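Local coordinates for CdiI immunity protein (Cupriavidus taiwanensis, PDB 5T87) that probably protects its producer and sibling cells by binding and blocking the partner CdiA toxin of contact-dependent growth inhibition, at residues 20-33 and 58-72. Residues are numbered along the deposited sequence; the frame is centred on the assembly and turned at random.
Sequences LASGNPEAIADACL and RPDSLRSLAVTCVGH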
ATOM      1  N   LEU A  20      -7.463 -13.781 -10.349  1.00 56.94           N
ATOM      2  CA  LEU A  20      -6.101 -14.095  -9.922  1.00 57.28           C
ATOM      3  C   LEU A  20      -5.490 -15.293 -10.647  1.00 58.00           C
ATOM      4  O   LEU A  20      -4.266 -15.421 -10.690  1.00 56.37           O
ATOM      5  CB  LEU A  20      -6.060 -14.367  -8.415  1.00 58.09           C
ATOM      6  CG  LEU A  20      -6.308 -13.198  -7.466  1.00 57.19           C
ATOM      7  CD1 LEU A  20      -6.205 -13.719  -6.044  1.00 56.11           C
ATOM      8  CD2 LEU A  20      -5.318 -12.071  -7.697  1.00 56.50           C
ATOM      9  N   ALA A  21      -6.338 -16.192 -11.148  1.00 59.34           N
ATOM     10  CA  ALA A  21      -5.886 -17.350 -11.915  1.00 60.59           C
ATOM     11  C   ALA A  21      -5.538 -16.951 -13.355  1.00 61.95           C
ATOM     12  O   ALA A  21      -4.435 -17.210 -13.829  1.00 61.13           O
ATOM     13  CB  ALA A  21      -6.958 -18.426 -11.915  1.00 61.58           C
ATOM     14  N   SER A  22      -6.491 -16.305 -14.021  1.00 62.30           N
ATOM     15  CA  SER A  22      -6.445 -16.075 -15.453  1.00 63.42           C
ATOM     16  C   SER A  22      -5.954 -14.671 -15.866  1.00 61.97           C
ATOM     17  O   SER A  22      -5.377 -14.524 -16.944  1.00 60.85           O
ATOM     18  CB  SER A  22      -7.844 -16.351 -16.043  1.00 65.29           C
ATOM     19  OG  SER A  22      -8.791 -15.351 -15.685  1.00 64.42           O
ATOM     20  N   GLY A  23      -6.165 -13.670 -15.005  1.00 60.24           N
ATOM     21  CA  GLY A  23      -5.998 -12.250 -15.351  1.00 58.60           C
ATOM     22  C   GLY A  23      -4.614 -11.771 -15.807  1.00 57.76           C
ATOM     23  O   GLY A  23      -3.580 -12.334 -15.425  1.00 58.26           O
ATOM     24  N   ASN A  24      -4.615 -10.733 -16.648  1.00 55.53           N
ATOM     25  CA  ASN A  24      -3.410  -9.980 -16.973  1.00 53.26           C
ATOM     26  C   ASN A  24      -2.992  -9.119 -15.763  1.00 51.44           C
ATOM     27  O   ASN A  24      -3.759  -8.963 -14.803  1.00 51.43           O
ATOM     28  CB  ASN A  24      -3.631  -9.124 -18.251  1.00 54.51           C
ATOM     29  CG  ASN A  24      -4.612  -7.963 -18.056  1.00 54.58           C
ATOM     30  OD1 ASN A  24      -4.666  -7.311 -17.016  1.00 54.19           O
ATOM     31  ND2 ASN A  24      -5.381  -7.695 -19.083  1.00 55.81           N
ATOM     32  N   PRO A  25      -1.786  -8.532 -15.806  1.00 49.42           N
ATOM     33  CA  PRO A  25      -1.285  -7.777 -14.657  1.00 48.33           C
ATOM     34  C   PRO A  25      -2.171  -6.684 -14.088  1.00 48.52           C
ATOM     35  O   PRO A  25      -2.215  -6.538 -12.878  1.00 49.42           O
ATOM     36  CB  PRO A  25       0.007  -7.171 -15.186  1.00 47.99           C
ATOM     37  CG  PRO A  25       0.494  -8.181 -16.149  1.00 48.46           C
ATOM     38  CD  PRO A  25      -0.722  -8.760 -16.801  1.00 49.05           C
ATOM     39  N   GLU A  26      -2.844  -5.907 -14.929  1.00 50.41           N
ATOM     40  CA  GLU A  26      -3.704  -4.809 -14.432  1.00 51.28           C
ATOM     41  C   GLU A  26      -4.939  -5.367 -13.724  1.00 49.79           C
ATOM     42  O   GLU A  26      -5.399  -4.797 -12.754  1.00 49.39           O
ATOM     43  CB  GLU A  26      -4.097  -3.827 -15.551  1.00 52.74           C
ATOM     44  CG  GLU A  26      -2.900  -3.053 -16.079  1.00 54.55           C
ATOM     45  CD  GLU A  26      -3.149  -2.267 -17.384  1.00 57.15           C
ATOM     46  OE1 GLU A  26      -2.164  -2.127 -18.193  1.00 54.10           O
ATOM     47  OE2 GLU A  26      -4.311  -1.799 -17.581  1.00 58.24           O
ATOM     48  N   ALA A  27      -5.458  -6.486 -14.215  1.00 49.12           N
ATOM     49  CA  ALA A  27      -6.565  -7.164 -13.562  1.00 49.38           C
ATOM     50  C   ALA A  27      -6.111  -7.651 -12.190  1.00 48.55           C
ATOM     51  O   ALA A  27      -6.825  -7.482 -11.186  1.00 46.94           O
ATOM     52  CB  ALA A  27      -7.065  -8.332 -14.407  1.00 49.74           C
ATOM     53  N   ILE A  28      -4.910  -8.223 -12.143  1.00 47.48           N
ATOM     54  CA  ILE A  28      -4.425  -8.802 -10.889  1.00 48.15           C
ATOM     55  C   ILE A  28      -4.165  -7.722  -9.844  1.00 47.29           C
ATOM     56  O   ILE A  28      -4.506  -7.900  -8.664  1.00 45.91           O
ATOM     57  CB  ILE A  28      -3.201  -9.721 -11.100  1.00 48.07           C
ATOM     58  CG1 ILE A  28      -3.632 -11.007 -11.799  1.00 48.59           C
ATOM     59  CG2 ILE A  28      -2.571 -10.114  -9.775  1.00 48.57           C
ATOM     60  CD1 ILE A  28      -2.518 -11.591 -12.630  1.00 49.82           C
ATOM     61  N   ALA A  29      -3.580  -6.612 -10.284  1.00 46.71           N
ATOM     62  CA  ALA A  29      -3.341  -5.482  -9.401  1.00 46.07           C
ATOM     63  C   ALA A  29      -4.660  -4.964  -8.847  1.00 46.33           C
ATOM     64  O   ALA A  29      -4.766  -4.648  -7.662  1.00 45.44           O
ATOM     65  CB  ALA A  29      -2.625  -4.381 -10.151  1.00 46.53           C
ATOM     66  N   ASP A  30      -5.668  -4.889  -9.711  1.00 46.55           N
ATOM     67  CA  ASP A  30      -6.971  -4.410  -9.293  1.00 46.93           C
ATOM     68  C   ASP A  30      -7.556  -5.308  -8.229  1.00 45.27           C
ATOM     69  O   ASP A  30      -8.100  -4.823  -7.265  1.00 45.15           O
ATOM     70  CB  ASP A  30      -7.933  -4.308 -10.482  1.00 48.98           C
ATOM     71  CG  ASP A  30      -7.584  -3.178 -11.419  1.00 49.80           C
ATOM     72  OD1 ASP A  30      -6.687  -2.370 -11.094  1.00 49.62           O
ATOM     73  OD2 ASP A  30      -8.205  -3.116 -12.499  1.00 52.44           O
ATOM     74  N   ALA A  31      -7.427  -6.615  -8.412  1.00 44.57           N
ATOM     75  CA  ALA A  31      -7.892  -7.602  -7.423  1.00 44.06           C
ATOM     76  C   ALA A  31      -7.178  -7.440  -6.082  1.00 43.26           C
ATOM     77  O   ALA A  31      -7.828  -7.306  -5.044  1.00 42.70           O
ATOM     78  CB  ALA A  31      -7.702  -9.009  -7.953  1.00 43.79           C
ATOM     79  N   CYS A  32      -5.847  -7.410  -6.115  1.00 42.76           N
ATOM     80  CA  CYS A  32      -5.065  -7.149  -4.915  1.00 43.25           C
ATOM     81  C   CYS A  32      -5.511  -5.893  -4.213  1.00 43.65           C
ATOM     82  O   CYS A  32      -5.679  -5.882  -3.009  1.00 44.96           O
ATOM     83  CB  CYS A  32      -3.581  -7.058  -5.236  1.00 43.87           C
ATOM     84  SG  CYS A  32      -2.895  -8.660  -5.739  1.00 45.73           S
ATOM     85  N   LEU A  33      -5.730  -4.824  -4.959  1.00 44.85           N
ATOM     86  CA  LEU A  33      -6.150  -3.578  -4.329  1.00 44.68           C
ATOM     87  C   LEU A  33      -7.596  -3.593  -3.851  1.00 45.20           C
ATOM     88  O   LEU A  33      -7.900  -2.994  -2.819  1.00 46.04           O
ATOM     89  CB  LEU A  33      -5.906  -2.398  -5.244  1.00 44.89           C
ATOM     90  CG  LEU A  33      -4.447  -1.967  -5.308  1.00 44.71           C
ATOM     91  CD1 LEU A  33      -4.276  -1.020  -6.494  1.00 44.55           C
ATOM     92  CD2 LEU A  33      -3.981  -1.322  -4.000  1.00 44.92           C
ATOM     93  N   ARG A  58       5.044 -14.992 -11.116  1.00 48.79           N
ATOM     94  CA  ARG A  58       4.455 -13.657 -11.277  1.00 46.89           C
ATOM     95  C   ARG A  58       5.577 -12.594 -11.271  1.00 43.64           C
ATOM     96  O   ARG A  58       6.603 -12.770 -10.604  1.00 42.70           O
ATOM     97  CB  ARG A  58       3.438 -13.409 -10.164  1.00 49.57           C
ATOM     98  CG  ARG A  58       2.121 -14.155 -10.343  1.00 52.84           C
ATOM     99  CD  ARG A  58       1.178 -13.325 -11.223  1.00 56.89           C
ATOM    100  NE  ARG A  58       0.021 -14.056 -11.748  1.00 60.26           N
ATOM    101  CZ  ARG A  58      -1.021 -14.480 -11.025  1.00 63.90           C
ATOM    102  NH1 ARG A  58      -1.998 -15.140 -11.640  1.00 67.62           N
ATOM    103  NH2 ARG A  58      -1.103 -14.272  -9.699  1.00 62.74           N
ATOM    104  N   PRO A  59       5.399 -11.492 -12.025  1.00 40.95           N
ATOM    105  CA  PRO A  59       6.452 -10.484 -12.121  1.00 39.74           C
ATOM    106  C   PRO A  59       6.628  -9.730 -10.810  1.00 38.45           C
ATOM    107  O   PRO A  59       5.679  -9.635 -10.034  1.00 37.29           O
ATOM    108  CB  PRO A  59       5.946  -9.557 -13.240  1.00 39.79           C
ATOM    109  CG  PRO A  59       4.469  -9.667 -13.158  1.00 39.84           C
ATOM    110  CD  PRO A  59       4.205 -11.096 -12.797  1.00 40.64           C
ATOM    111  N   ASP A  60       7.837  -9.218 -10.578  1.00 37.74           N
ATOM    112  CA  ASP A  60       8.193  -8.566  -9.312  1.00 37.83           C
ATOM    113  C   ASP A  60       7.229  -7.445  -8.930  1.00 37.89           C
ATOM    114  O   ASP A  60       6.901  -7.271  -7.765  1.00 37.64           O
ATOM    115  CB  ASP A  60       9.609  -8.002  -9.381  1.00 38.04           C
ATOM    116  CG  ASP A  60      10.674  -9.084  -9.415  1.00 39.05           C
ATOM    117  OD1 ASP A  60      10.395 -10.253  -9.032  1.00 40.54           O
ATOM    118  OD2 ASP A  60      11.810  -8.765  -9.816  1.00 39.14           O
ATOM    119  N   SER A  61       6.784  -6.697  -9.933  1.00 38.06           N
ATOM    120  CA  SER A  61       5.801  -5.640  -9.758  1.00 38.12           C
ATOM    121  C   SER A  61       4.579  -6.128  -9.000  1.00 37.71           C
ATOM    122  O   SER A  61       4.138  -5.475  -8.082  1.00 37.62           O
ATOM    123  CB  SER A  61       5.383  -5.059 -11.121  1.00 37.95           C
ATOM    124  OG  SER A  61       4.790  -6.057 -11.950  1.00 38.31           O
ATOM    125  N   LEU A  62       4.050  -7.281  -9.378  1.00 38.69           N
ATOM    126  CA  LEU A  62       2.823  -7.805  -8.769  1.00 39.85           C
ATOM    127  C   LEU A  62       3.036  -8.358  -7.372  1.00 40.62           C
ATOM    128  O   LEU A  62       2.204  -8.142  -6.481  1.00 41.20           O
ATOM    129  CB  LEU A  62       2.176  -8.874  -9.652  1.00 40.04           C
ATOM    130  CG  LEU A  62       1.468  -8.342 -10.904  1.00 40.48           C
ATOM    131  CD1 LEU A  62       0.825  -9.504 -11.658  1.00 41.01           C
ATOM    132  CD2 LEU A  62       0.430  -7.264 -10.551  1.00 40.55           C
ATOM    133  N   ARG A  63       4.158  -9.042  -7.192  1.00 41.92           N
ATOM    134  CA  ARG A  63       4.528  -9.626  -5.906  1.00 42.80           C
ATOM    135  C   ARG A  63       4.733  -8.531  -4.879  1.00 42.77           C
ATOM    136  O   ARG A  63       4.248  -8.617  -3.755  1.00 43.19           O
ATOM    137  CB  ARG A  63       5.786 -10.473  -6.063  1.00 43.80           C
ATOM    138  CG  ARG A  63       5.549 -11.665  -6.975  1.00 45.22           C
ATOM    139  CD  ARG A  63       6.803 -12.434  -7.307  1.00 46.96           C
ATOM    140  NE  ARG A  63       7.333 -13.109  -6.133  1.00 48.58           N
ATOM    141  CZ  ARG A  63       8.568 -12.978  -5.641  1.00 51.18           C
ATOM    142  NH1 ARG A  63       9.479 -12.191  -6.220  1.00 52.86           N
ATOM    143  NH2 ARG A  63       8.899 -13.659  -4.559  1.00 52.80           N
ATOM    144  N   SER A  64       5.423  -7.485  -5.297  1.00 42.83           N
ATOM    145  CA  SER A  64       5.679  -6.330  -4.456  1.00 43.47           C
ATOM    146  C   SER A  64       4.385  -5.601  -4.078  1.00 42.91           C
ATOM    147  O   SER A  64       4.199  -5.207  -2.915  1.00 43.07           O
ATOM    148  CB  SER A  64       6.654  -5.386  -5.171  1.00 44.08           C
ATOM    149  OG  SER A  64       7.225  -4.466  -4.259  1.00 46.15           O
ATOM    150  N   LEU A  65       3.490  -5.443  -5.050  1.00 41.80           N
ATOM    151  CA  LEU A  65       2.203  -4.800  -4.799  1.00 41.90           C
ATOM    152  C   LEU A  65       1.371  -5.574  -3.750  1.00 42.48           C
ATOM    153  O   LEU A  65       0.756  -4.984  -2.838  1.00 41.63           O
ATOM    154  CB  LEU A  65       1.413  -4.647  -6.104  1.00 41.16           C
ATOM    155  CG  LEU A  65      -0.010  -4.095  -5.940  1.00 41.14           C
ATOM    156  CD1 LEU A  65       0.026  -2.732  -5.289  1.00 41.34           C
ATOM    157  CD2 LEU A  65      -0.761  -4.047  -7.255  1.00 41.16           C
ATOM    158  N   ALA A  66       1.362  -6.896  -3.892  1.00 42.95           N
ATOM    159  CA  ALA A  66       0.644  -7.773  -2.955  1.00 42.95           C
ATOM    160  C   ALA A  66       1.123  -7.588  -1.516  1.00 42.57           C
ATOM    161  O   ALA A  66       0.308  -7.552  -0.584  1.00 43.08           O
ATOM    162  CB  ALA A  66       0.781  -9.226  -3.384  1.00 42.68           C
ATOM    163  N   VAL A  67       2.436  -7.441  -1.338  1.00 41.65           N
ATOM    164  CA  VAL A  67       2.989  -7.137  -0.018  1.00 41.89           C
ATOM    165  C   VAL A  67       2.483  -5.792   0.486  1.00 41.78           C
ATOM    166  O   VAL A  67       2.008  -5.690   1.584  1.00 40.98           O
ATOM    167  CB  VAL A  67       4.520  -7.129  -0.047  1.00 43.13           C
ATOM    168  CG1 VAL A  67       5.105  -6.562   1.246  1.00 44.24           C
ATOM    169  CG2 VAL A  67       5.040  -8.537  -0.285  1.00 43.23           C
ATOM    170  N   THR A  68       2.585  -4.762  -0.344  1.00 43.02           N
ATOM    171  CA  THR A  68       2.050  -3.445  -0.017  1.00 43.60           C
ATOM    172  C   THR A  68       0.572  -3.547   0.372  1.00 43.73           C
ATOM    173  O   THR A  68       0.144  -2.937   1.350  1.00 44.51           O
ATOM    174  CB  THR A  68       2.297  -2.458  -1.192  1.00 44.29           C
ATOM    175  OG1 THR A  68       3.672  -2.064  -1.173  1.00 44.95           O
ATOM    176  CG2 THR A  68       1.430  -1.203  -1.107  1.00 44.52           C
ATOM    177  N   CYS A  69      -0.185  -4.343  -0.372  1.00 43.55           N
ATOM    178  CA  CYS A  69      -1.581  -4.622  -0.032  1.00 43.74           C
ATOM    179  C   CYS A  69      -1.765  -5.287   1.336  1.00 43.46           C
ATOM    180  O   CYS A  69      -2.736  -4.997   2.040  1.00 42.34           O
ATOM    181  CB  CYS A  69      -2.238  -5.476  -1.112  1.00 43.67           C
ATOM    182  SG  CYS A  69      -2.632  -4.510  -2.573  1.00 43.54           S
ATOM    183  N   VAL A  70      -0.837  -6.161   1.715  1.00 43.34           N
ATOM    184  CA  VAL A  70      -0.870  -6.757   3.067  1.00 43.95           C
ATOM    185  C   VAL A  70      -0.700  -5.645   4.110  1.00 44.92           C
ATOM    186  O   VAL A  70      -1.354  -5.667   5.167  1.00 44.03           O
ATOM    187  CB  VAL A  70       0.166  -7.907   3.232  1.00 43.71           C
ATOM    188  CG1 VAL A  70       0.329  -8.338   4.690  1.00 44.33           C
ATOM    189  CG2 VAL A  70      -0.244  -9.108   2.385  1.00 43.14           C
ATOM    190  N   GLY A  71       0.145  -4.665   3.777  1.00 45.77           N
ATOM    191  CA  GLY A  71       0.299  -3.447   4.569  1.00 47.01           C
ATOM    192  C   GLY A  71      -0.994  -2.688   4.745  1.00 47.39           C
ATOM    193  O   GLY A  71      -1.268  -2.172   5.826  1.00 48.34           O
ATOM    194  N   HIS A  72      -1.788  -2.632   3.683  1.00 47.47           N
ATOM    195  CA  HIS A  72      -3.071  -1.943   3.724  1.00 48.31           C
ATOM    196  C   HIS A  72      -4.064  -2.670   4.590  1.00 48.28           C
ATOM    197  O   HIS A  72      -4.761  -2.030   5.385  1.00 49.36           O
ATOM    198  CB  HIS A  72      -3.659  -1.758   2.324  1.00 48.21           C
ATOM    199  CG  HIS A  72      -2.843  -0.870   1.454  1.00 48.79           C
ATOM    200  ND1 HIS A  72      -2.244   0.278   1.922  1.00 50.83           N
ATOM    201  CD2 HIS A  72      -2.516  -0.959   0.146  1.00 49.11           C
ATOM    202  CE1 HIS A  72      -1.586   0.864   0.939  1.00 50.34           C
ATOM    203  NE2 HIS A  72      -1.730   0.129  -0.148  1.00 49.44           N
TER
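Ile28 sets its CD1 methyl over one face of the Arg58 guanidinium, 3.6 Å from CZ and displaced toward the rim, while the carbonyls of Leu20 and Ala21 lie at the edge near its plane. Arg58 NH1 donates to Leu20 O at 2.5 Å, a very short bond whose exact length is doubtful. A bend at chi2 (-86°) swings the arginine chain across to the end of helix 16-22, where the methyl on its face and the carbonyls at its edge probably limit how the group can turn. On the other flat group, the His72 ring, Leu33 CD2 comes in obliquely, and Thr68 O of the preceding turn lies over one face.

Between these ends the contact is largely apolar. Leu62 crosses Ile28 at about a right angle, its CD1 3.9 Å from Ile28 CG2, and its other methyl, CD2, reaches Pro25 O. Leu65 has CG anti to its backbone N (chi1 175°), which turns the side chain so that CD2 meets Ala29 CB at 3.5 Å. One turn on, Cys69 SG sits 3.8 Å from Cys32 CB and 3.7 Å from Leu33 CD2.

The CdiA toxin chain packs on Leu33, Leu65 and His72, whose NE2 hydrogen-bonds His46 of that chain, so this helix pair forms part of the toxin-binding surface. The axes of segments 25-33 and 60-72 run nearly parallel, at 13°, with a closest approach of 9.6 Å. Helix 42-53 reaches Leu20 and Ala66 through Val52, and Cys69 and Val70 through Leu49; helix 96-114 flanks helix 60-76 with Ala97 and Ala101.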